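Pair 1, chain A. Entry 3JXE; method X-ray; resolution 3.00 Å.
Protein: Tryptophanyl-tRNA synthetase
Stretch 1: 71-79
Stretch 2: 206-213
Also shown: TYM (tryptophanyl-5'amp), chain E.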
# COMPACT_ATOMS: atom_id res chain seq x y z
N GLY A 71 -3.17 33.88 -10.45
CA GLY A 71 -2.23 33.27 -11.40
C GLY A 71 -1.34 32.15 -10.90
O GLY A 71 -0.38 31.78 -11.58
N ARG A 72 -1.65 31.59 -9.73
CA ARG A 72 -0.90 30.43 -9.21
C ARG A 72 -1.60 29.10 -9.48
O ARG A 72 -1.01 28.03 -9.28
CB ARG A 72 -0.54 30.60 -7.73
CG ARG A 72 -1.72 30.87 -6.81
CD ARG A 72 -1.25 31.48 -5.50
NE ARG A 72 -2.37 31.99 -4.72
CZ ARG A 72 -2.25 32.84 -3.70
NH1 ARG A 72 -1.06 33.30 -3.34
NH2 ARG A 72 -3.34 33.24 -3.05
N GLY A 73 -2.85 29.16 -9.94
CA GLY A 73 -3.59 27.99 -10.41
C GLY A 73 -3.92 26.92 -9.38
O GLY A 73 -3.68 27.10 -8.18
N PHE A 74 -4.46 25.81 -9.86
CA PHE A 74 -4.83 24.65 -9.04
C PHE A 74 -4.87 23.38 -9.88
O PHE A 74 -4.49 23.40 -11.05
CB PHE A 74 -6.18 24.89 -8.34
CG PHE A 74 -7.34 25.06 -9.29
CD1 PHE A 74 -8.11 23.96 -9.66
CD2 PHE A 74 -7.68 26.32 -9.79
CE1 PHE A 74 -9.19 24.11 -10.53
CE2 PHE A 74 -8.75 26.47 -10.66
CZ PHE A 74 -9.51 25.37 -11.03
N PHE A 75 -5.32 22.27 -9.29
CA PHE A 75 -5.52 21.03 -10.04
C PHE A 75 -6.75 20.24 -9.59
O PHE A 75 -7.19 20.37 -8.44
CB PHE A 75 -4.25 20.16 -10.05
CG PHE A 75 -4.00 19.40 -8.77
CD1 PHE A 75 -4.37 18.06 -8.66
CD2 PHE A 75 -3.38 20.01 -7.69
CE1 PHE A 75 -4.13 17.35 -7.49
CE2 PHE A 75 -3.14 19.31 -6.51
CZ PHE A 75 -3.51 17.97 -6.41
N LEU A 76 -7.29 19.43 -10.50
CA LEU A 76 -8.51 18.66 -10.24
C LEU A 76 -8.22 17.19 -9.97
O LEU A 76 -7.31 16.61 -10.56
CB LEU A 76 -9.49 18.79 -11.41
CG LEU A 76 -10.18 20.14 -11.63
CD1 LEU A 76 -10.71 20.21 -13.05
CD2 LEU A 76 -11.31 20.37 -10.63
N TYR A 77 -9.01 16.60 -9.08
CA TYR A 77 -8.92 15.18 -8.77
C TYR A 77 -10.30 14.60 -8.47
O TYR A 77 -11.04 15.14 -7.65
CB TYR A 77 -7.94 14.93 -7.62
CG TYR A 77 -8.13 13.64 -6.85
CD1 TYR A 77 -8.08 12.39 -7.49
CD2 TYR A 77 -8.33 13.65 -5.47
CE1 TYR A 77 -8.25 11.21 -6.78
CE2 TYR A 77 -8.50 12.48 -4.75
CZ TYR A 77 -8.46 11.26 -5.41
OH TYR A 77 -8.63 10.10 -4.70
N THR A 78 -10.63 13.52 -9.16
CA THR A 78 -11.83 12.74 -8.88
C THR A 78 -11.51 11.27 -9.16
O THR A 78 -10.45 10.96 -9.70
CB THR A 78 -13.06 13.23 -9.70
OG1 THR A 78 -14.26 12.64 -9.18
CG2 THR A 78 -12.91 12.90 -11.18
N GLY A 79 -12.42 10.37 -8.78
CA GLY A 79 -12.17 8.94 -8.94
C GLY A 79 -13.41 8.08 -9.12
O GLY A 79 -14.53 8.58 -9.16
N ARG A 206 2.08 20.60 -5.76
CA ARG A 206 2.19 21.54 -4.64
C ARG A 206 1.06 22.57 -4.66
O ARG A 206 0.70 23.12 -3.62
CB ARG A 206 3.56 22.24 -4.64
CG ARG A 206 4.74 21.32 -4.35
CD ARG A 206 4.79 20.92 -2.88
NE ARG A 206 5.74 19.84 -2.65
CZ ARG A 206 5.99 19.28 -1.46
NH1 ARG A 206 6.87 18.30 -1.36
NH2 ARG A 206 5.35 19.71 -0.37
N LYS A 207 0.51 22.82 -5.84
CA LYS A 207 -0.70 23.64 -6.00
C LYS A 207 -1.85 22.98 -5.27
O LYS A 207 -1.83 21.76 -5.04
CB LYS A 207 -1.03 23.80 -7.49
CG LYS A 207 0.09 24.44 -8.31
CD LYS A 207 -0.01 24.12 -9.80
CE LYS A 207 -1.00 25.02 -10.52
NZ LYS A 207 -0.92 24.88 -12.00
N ARG A 208 -2.86 23.75 -4.88
CA ARG A 208 -3.99 23.19 -4.13
C ARG A 208 -4.97 22.40 -5.00
O ARG A 208 -5.10 22.66 -6.20
CB ARG A 208 -4.71 24.25 -3.28
CG ARG A 208 -5.43 25.33 -4.04
CD ARG A 208 -6.37 26.07 -3.10
NE ARG A 208 -5.65 26.85 -2.10
CZ ARG A 208 -5.99 26.94 -0.82
NH1 ARG A 208 -5.26 27.68 0.01
NH2 ARG A 208 -7.05 26.29 -0.36
N CYS A 209 -5.66 21.44 -4.38
CA CYS A 209 -6.49 20.48 -5.09
C CYS A 209 -7.99 20.79 -4.98
O CYS A 209 -8.45 21.24 -3.93
CB CYS A 209 -6.22 19.08 -4.56
SG CYS A 209 -7.07 17.76 -5.43
N LEU A 210 -8.73 20.53 -6.06
CA LEU A 210 -10.19 20.62 -6.05
C LEU A 210 -10.77 19.25 -6.37
O LEU A 210 -10.39 18.62 -7.37
CB LEU A 210 -10.69 21.64 -7.07
CG LEU A 210 -11.95 22.49 -6.82
CD1 LEU A 210 -12.46 23.07 -8.14
CD2 LEU A 210 -13.08 21.76 -6.11
N ILE A 211 -11.69 18.78 -5.53
CA ILE A 211 -12.32 17.47 -5.72
C ILE A 211 -13.83 17.58 -5.96
O ILE A 211 -14.61 17.75 -5.01
CB ILE A 211 -12.02 16.51 -4.54
CG1 ILE A 211 -10.51 16.36 -4.34
CG2 ILE A 211 -12.67 15.14 -4.79
CD1 ILE A 211 -10.11 15.76 -3.01
N PRO A 212 -14.26 17.49 -7.23
CA PRO A 212 -15.67 17.39 -7.57
C PRO A 212 -16.18 15.95 -7.41
O PRO A 212 -15.75 15.05 -8.14
CB PRO A 212 -15.73 17.83 -9.04
CG PRO A 212 -14.31 18.17 -9.43
CD PRO A 212 -13.42 17.50 -8.45
N ALA A 213 -17.08 15.75 -6.44
CA ALA A 213 -17.67 14.44 -6.17
C ALA A 213 -19.00 14.61 -5.44
O ALA A 213 -19.43 15.74 -5.20
CB ALA A 213 -16.71 13.59 -5.34
P TYM E . -17.90 5.42 -6.52
O1P TYM E . -17.25 4.59 -7.55
O2P TYM E . -18.86 4.80 -5.57
O5' TYM E . -18.67 6.64 -7.24
C5' TYM E . -17.98 7.46 -8.19
C4' TYM E . -18.49 8.90 -8.16
O4' TYM E . -19.94 8.90 -8.28
C1' TYM E . -20.50 9.63 -7.15
N9 TYM E . -21.83 8.99 -6.89
C4 TYM E . -23.01 9.55 -7.13
N3 TYM E . -23.40 10.75 -7.59
C2 TYM E . -24.68 11.06 -7.72
N1 TYM E . -25.63 10.19 -7.40
C6 TYM E . -25.32 8.97 -6.94
N6 TYM E . -26.29 8.11 -6.62
C5 TYM E . -23.98 8.62 -6.79
N7 TYM E . -23.35 7.53 -6.36
C8 TYM E . -22.04 7.76 -6.43
C2' TYM E . -19.45 9.50 -6.04
O2' TYM E . -19.52 10.61 -5.16
C3' TYM E . -18.15 9.58 -6.83
O3' TYM E . -17.82 10.95 -7.10
NH3 TYM E . -14.01 5.25 -3.47
CA TYM E . -14.59 6.04 -4.56
CB TYM E . -13.57 6.16 -5.70
CG TYM E . -12.72 7.46 -5.58
CD2 TYM E . -13.15 8.78 -5.64
CE2 TYM E . -12.02 9.61 -5.48
CE3 TYM E . -14.40 9.35 -5.82
CD1 TYM E . -11.38 7.52 -5.39
NE1 TYM E . -10.94 8.85 -5.33
CZ2 TYM E . -12.17 10.99 -5.51
CZ3 TYM E . -14.54 10.74 -5.84
CH2 TYM E . -13.43 11.56 -5.69
C TYM E . -15.85 5.35 -5.10
O TYM E . -15.99 4.13 -4.98
OPP TYM E . -16.75 6.20 -5.68

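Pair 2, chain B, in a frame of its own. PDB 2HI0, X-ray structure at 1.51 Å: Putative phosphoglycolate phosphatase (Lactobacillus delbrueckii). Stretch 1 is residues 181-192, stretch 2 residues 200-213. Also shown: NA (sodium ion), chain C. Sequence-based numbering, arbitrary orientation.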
# COMPACT_ATOMS: atom_id res chain seq x y z
N PRO B 181 17.10 1.50 15.32
CA PRO B 181 16.65 0.25 15.90
C PRO B 181 15.15 0.04 15.67
O PRO B 181 14.36 1.01 15.66
CB PRO B 181 16.96 0.41 17.40
CG PRO B 181 18.04 1.45 17.46
CD PRO B 181 17.71 2.39 16.33
N ARG B 182 14.75 -1.20 15.45
CA ARG B 182 13.35 -1.52 15.17
C ARG B 182 12.35 -1.05 16.26
O ARG B 182 11.16 -0.73 15.96
CB ARG B 182 13.18 -3.00 14.91
CG ARG B 182 13.87 -3.44 13.64
CD ARG B 182 14.04 -4.97 13.52
NE ARG B 182 14.87 -5.29 12.35
CZ ARG B 182 14.37 -5.50 11.14
NH1 ARG B 182 13.06 -5.43 10.94
NH2 ARG B 182 15.17 -5.75 10.12
N ASP B 183 12.82 -0.97 17.50
CA ASP B 183 11.95 -0.53 18.59
C ASP B 183 11.71 1.00 18.58
O ASP B 183 10.88 1.51 19.33
CB ASP B 183 12.53 -0.99 19.95
CG ASP B 183 13.91 -0.42 20.20
OD1 ASP B 183 14.89 -0.95 19.63
OD2 ASP B 183 14.02 0.57 20.97
N LYS B 184 12.47 1.72 17.74
CA LYS B 184 12.31 3.16 17.52
C LYS B 184 11.74 3.45 16.14
O LYS B 184 11.82 4.59 15.67
CB LYS B 184 13.66 3.91 17.72
CG LYS B 184 14.15 4.01 19.20
CD LYS B 184 13.27 4.99 20.05
CE LYS B 184 13.86 5.28 21.41
NZ LYS B 184 12.87 5.92 22.36
N CYS B 185 11.20 2.42 15.49
CA CYS B 185 10.50 2.57 14.20
C CYS B 185 8.99 2.39 14.38
O CYS B 185 8.54 1.64 15.25
CB CYS B 185 10.99 1.53 13.19
SG CYS B 185 12.66 1.70 12.68
N VAL B 186 8.19 3.08 13.57
CA VAL B 186 6.76 2.79 13.49
C VAL B 186 6.37 2.68 12.00
O VAL B 186 6.92 3.36 11.14
CB VAL B 186 5.91 3.86 14.26
CG1 VAL B 186 6.08 5.24 13.63
CG2 VAL B 186 4.43 3.46 14.33
N TYR B 187 5.48 1.75 11.71
CA TYR B 187 4.98 1.55 10.36
C TYR B 187 3.56 2.10 10.33
O TYR B 187 2.78 1.87 11.24
CB TYR B 187 5.00 0.06 9.98
CG TYR B 187 4.86 -0.14 8.49
CD1 TYR B 187 5.95 -0.12 7.61
CD2 TYR B 187 3.59 -0.20 7.94
CE1 TYR B 187 5.76 -0.20 6.22
CE2 TYR B 187 3.41 -0.30 6.56
CZ TYR B 187 4.49 -0.30 5.72
OH TYR B 187 4.26 -0.37 4.34
N ILE B 188 3.22 2.79 9.26
CA ILE B 188 1.92 3.49 9.14
C ILE B 188 1.26 2.99 7.87
O ILE B 188 1.83 3.06 6.79
CB ILE B 188 2.08 4.99 9.04
CG1 ILE B 188 2.86 5.56 10.25
CG2 ILE B 188 0.69 5.66 8.85
CD1 ILE B 188 4.28 5.91 9.89
N GLY B 189 0.03 2.49 7.98
CA GLY B 189 -0.66 2.03 6.76
C GLY B 189 -2.17 1.87 6.93
O GLY B 189 -2.69 2.07 8.03
N ASP B 190 -2.86 1.52 5.85
CA ASP B 190 -4.31 1.48 5.85
C ASP B 190 -4.92 0.07 5.76
O ASP B 190 -6.13 -0.05 5.63
CB ASP B 190 -4.82 2.29 4.65
CG ASP B 190 -4.41 1.66 3.30
OD1 ASP B 190 -3.27 1.13 3.22
OD2 ASP B 190 -5.18 1.67 2.31
N SER B 191 -4.10 -0.97 5.82
CA SER B 191 -4.61 -2.32 5.61
C SER B 191 -4.07 -3.35 6.60
O SER B 191 -3.14 -3.10 7.40
CB SER B 191 -4.30 -2.76 4.18
OG SER B 191 -2.98 -3.28 4.09
N GLU B 192 -4.65 -4.54 6.51
CA GLU B 192 -4.18 -5.72 7.27
C GLU B 192 -2.75 -6.13 6.91
O GLU B 192 -2.03 -6.67 7.74
CB GLU B 192 -5.14 -6.91 7.10
CG GLU B 192 -5.09 -7.66 5.77
CD GLU B 192 -5.74 -7.02 4.53
OE1 GLU B 192 -6.03 -5.80 4.53
OE2 GLU B 192 -5.94 -7.79 3.53
N ASN B 200 5.76 -8.55 11.68
CA ASN B 200 6.82 -9.36 11.07
C ASN B 200 8.19 -8.67 11.08
O ASN B 200 9.24 -9.33 11.04
CB ASN B 200 6.44 -9.86 9.63
CG ASN B 200 5.17 -10.72 9.61
OD1 ASN B 200 4.74 -11.21 10.65
ND2 ASN B 200 4.55 -10.86 8.43
N SER B 201 8.16 -7.34 11.24
CA SER B 201 9.38 -6.53 11.29
C SER B 201 9.71 -6.06 12.70
O SER B 201 10.59 -5.24 12.87
CB SER B 201 9.23 -5.32 10.38
OG SER B 201 9.00 -5.71 9.02
N GLU B 202 9.01 -6.59 13.69
CA GLU B 202 9.27 -6.35 15.10
C GLU B 202 9.19 -4.83 15.42
O GLU B 202 10.02 -4.28 16.16
CB GLU B 202 10.61 -6.97 15.53
CG GLU B 202 10.74 -8.50 15.24
CD GLU B 202 9.77 -9.43 16.02
OE1 GLU B 202 9.16 -9.03 17.04
OE2 GLU B 202 9.62 -10.60 15.59
N MSE B 203 8.18 -4.18 14.85
CA MSE B 203 7.94 -2.76 15.13
C MSE B 203 6.45 -2.45 15.33
O MSE B 203 5.56 -3.22 14.96
CB MSE B 203 8.53 -1.92 14.03
CG MSE B 203 7.83 -2.08 12.73
SE MSE B 203 8.67 -0.96 11.36
CE MSE B 203 10.40 -1.67 11.30
N ASP B 204 6.21 -1.32 16.00
CA ASP B 204 4.87 -0.82 16.22
C ASP B 204 4.22 -0.40 14.90
O ASP B 204 4.88 -0.14 13.89
CB ASP B 204 4.91 0.42 17.16
CG ASP B 204 5.38 0.11 18.58
OD1 ASP B 204 5.51 -1.06 18.94
OD2 ASP B 204 5.60 1.06 19.38
N GLU B 205 2.90 -0.26 14.96
CA GLU B 205 2.08 0.12 13.78
C GLU B 205 0.97 1.10 14.15
O GLU B 205 0.36 1.01 15.21
CB GLU B 205 1.48 -1.13 13.08
CG GLU B 205 1.11 -0.95 11.61
CD GLU B 205 -0.40 -0.73 11.31
OE1 GLU B 205 -1.27 -0.64 12.22
OE2 GLU B 205 -0.69 -0.67 10.08
N ILE B 206 0.74 2.06 13.27
CA ILE B 206 -0.37 2.98 13.34
C ILE B 206 -1.19 2.76 12.07
O ILE B 206 -0.61 2.64 10.95
CB ILE B 206 0.14 4.45 13.41
CG1 ILE B 206 0.95 4.69 14.67
CG2 ILE B 206 -1.04 5.43 13.27
CD1 ILE B 206 1.79 6.00 14.59
N ALA B 207 -2.51 2.62 12.25
CA ALA B 207 -3.43 2.44 11.14
C ALA B 207 -4.18 3.75 10.85
O ALA B 207 -4.53 4.48 11.76
CB ALA B 207 -4.46 1.28 11.43
N VAL B 208 -4.41 4.05 9.58
CA VAL B 208 -5.14 5.25 9.15
C VAL B 208 -6.50 4.79 8.59
O VAL B 208 -6.60 3.70 8.03
CB VAL B 208 -4.31 6.10 8.12
CG1 VAL B 208 -2.92 6.35 8.73
CG2 VAL B 208 -4.21 5.44 6.71
N ASN B 209 -7.52 5.62 8.74
CA ASN B 209 -8.88 5.23 8.32
C ASN B 209 -9.29 5.82 6.96
O ASN B 209 -10.44 5.68 6.53
CB ASN B 209 -9.91 5.61 9.41
CG ASN B 209 -10.40 7.05 9.28
OD1 ASN B 209 -9.68 7.92 8.84
ND2 ASN B 209 -11.65 7.28 9.65
N TRP B 210 -8.38 6.53 6.30
CA TRP B 210 -8.73 7.21 5.05
C TRP B 210 -8.29 6.42 3.82
O TRP B 210 -8.36 6.96 2.69
CB TRP B 210 -8.17 8.64 5.02
CG TRP B 210 -6.72 8.77 5.22
CD1 TRP B 210 -5.76 8.63 4.27
CD2 TRP B 210 -6.05 9.11 6.44
NE1 TRP B 210 -4.52 8.83 4.82
CE2 TRP B 210 -4.67 9.16 6.15
CE3 TRP B 210 -6.48 9.34 7.76
CZ2 TRP B 210 -3.73 9.46 7.13
CZ3 TRP B 210 -5.59 9.67 8.68
CH2 TRP B 210 -4.20 9.70 8.39
N GLY B 211 -7.92 5.16 4.03
CA GLY B 211 -7.45 4.32 2.96
C GLY B 211 -8.43 3.23 2.51
O GLY B 211 -9.64 3.48 2.48
N PHE B 212 -7.89 2.06 2.16
CA PHE B 212 -8.65 1.07 1.45
C PHE B 212 -9.48 0.13 2.34
O PHE B 212 -10.35 -0.60 1.80
CB PHE B 212 -7.77 0.24 0.53
CG PHE B 212 -7.16 1.01 -0.62
CD1 PHE B 212 -7.24 2.37 -0.75
CD2 PHE B 212 -6.46 0.30 -1.59
CE1 PHE B 212 -6.64 3.04 -1.81
CE2 PHE B 212 -5.88 0.94 -2.65
CZ PHE B 212 -5.96 2.29 -2.79
N ARG B 213 -9.22 0.08 3.66
CA ARG B 213 -10.00 -0.77 4.58
C ARG B 213 -10.77 0.09 5.57
O ARG B 213 -10.33 1.20 5.98
CB ARG B 213 -9.08 -1.71 5.34
CG ARG B 213 -8.25 -2.69 4.51
CD ARG B 213 -9.09 -3.59 3.62
NE ARG B 213 -8.43 -4.80 3.17
CZ ARG B 213 -8.96 -5.67 2.30
NH1 ARG B 213 -10.15 -5.44 1.74
NH2 ARG B 213 -8.29 -6.80 2.00
NA NA C . -2.10 0.57 1.28
O HOH W 1 8.63 -0.10 17.30
O HOH W 2 11.79 -5.99 8.53
O HOH W 3 8.37 0.67 20.31
O HOH W 4 -3.17 -0.69 9.07
O HOH W 5 -1.87 -1.83 2.49

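What backbone geometry do the two contacts share? Each sets two parallel strands side by side, and 14 central residues superpose with an RMSD of 0.9 Å. The same ladder rungs recur. In pair 1, F75(A) N donates to R208(A) O (3.1 Å), L210(A) N to F75(A) O (2.8 Å) and Y77(A) N to L210(A) O (3.0 Å). At the matching positions of pair 2, Y187(B) N donates to D204(B) O (2.9 Å), I206(B) N to Y187(B) O (2.9 Å) and G189(B) N to I206(B) O (3.0 Å). Each first-strand residue in this alternation, F75(A) or Y187(B), thus bonds on both sides of its partner, as parallel pairing requires.

Where does the ladder diverge? Pair 2 adds a rung, V208(B) N to G189(B) O at 3.0 Å. The matching P212(A) has no amide hydrogen, and its CD instead lies 3.4 Å from Y77(A) O. Pair 1 gains a side-chain bond one position on: T78(A) OG1 donates to P212(A) O (3.0 Å). The matching D190(B) turns to the loop after the second strand, where OD2 accepts from F212(B) N at 2.7 Å, while its OD1 binds the sodium ion at 2.3 Å.

How is the face carrying L76(A) and L210(A) packed? The solution is apolar in both pairs. L76(A) CD2 lies 3.8 Å from L210(A) CB and 3.9 Å from P212(A) CG, so one leucine branch reaches both neighbours. The matching I188(B) spans the same positions, with CG1 4.3 Å from I206(B) CB and CG2 3.7 Å from V208(B) CG1. Two residues back, F74(A) CE1 approaches L210(A) CD1 at 4.2 Å; the smaller V186(B) makes a closer contact, CG2 to I206(B) CD1 at 3.7 Å.

What fills the other face? F75(A) lays one ring face over C209(A), its CZ 3.5 Å from CB, and the C209(A) sulfur sits 4.1 Å from the ring centroid. In pair 2 the end of Y187(B) leads away from the second stretch, and E205(B) CG meets the edge of its ring. Selenomethionine M203(B), matching K207(A), helps fill the space, its SE 4.1 Å from Y187(B) CB and its CE 3.8 Å from C185(B) CB. Two positions along, Y77(A) packs CD2 against I211(A) CG1 at 3.7 Å and accepts a hydrogen bond at OH from TYM NE1 (2.7 Å), whereas the matching G189(B) has no side chain and meets A207(B) through its backbone, O to A207(B) CA at 3.2 Å.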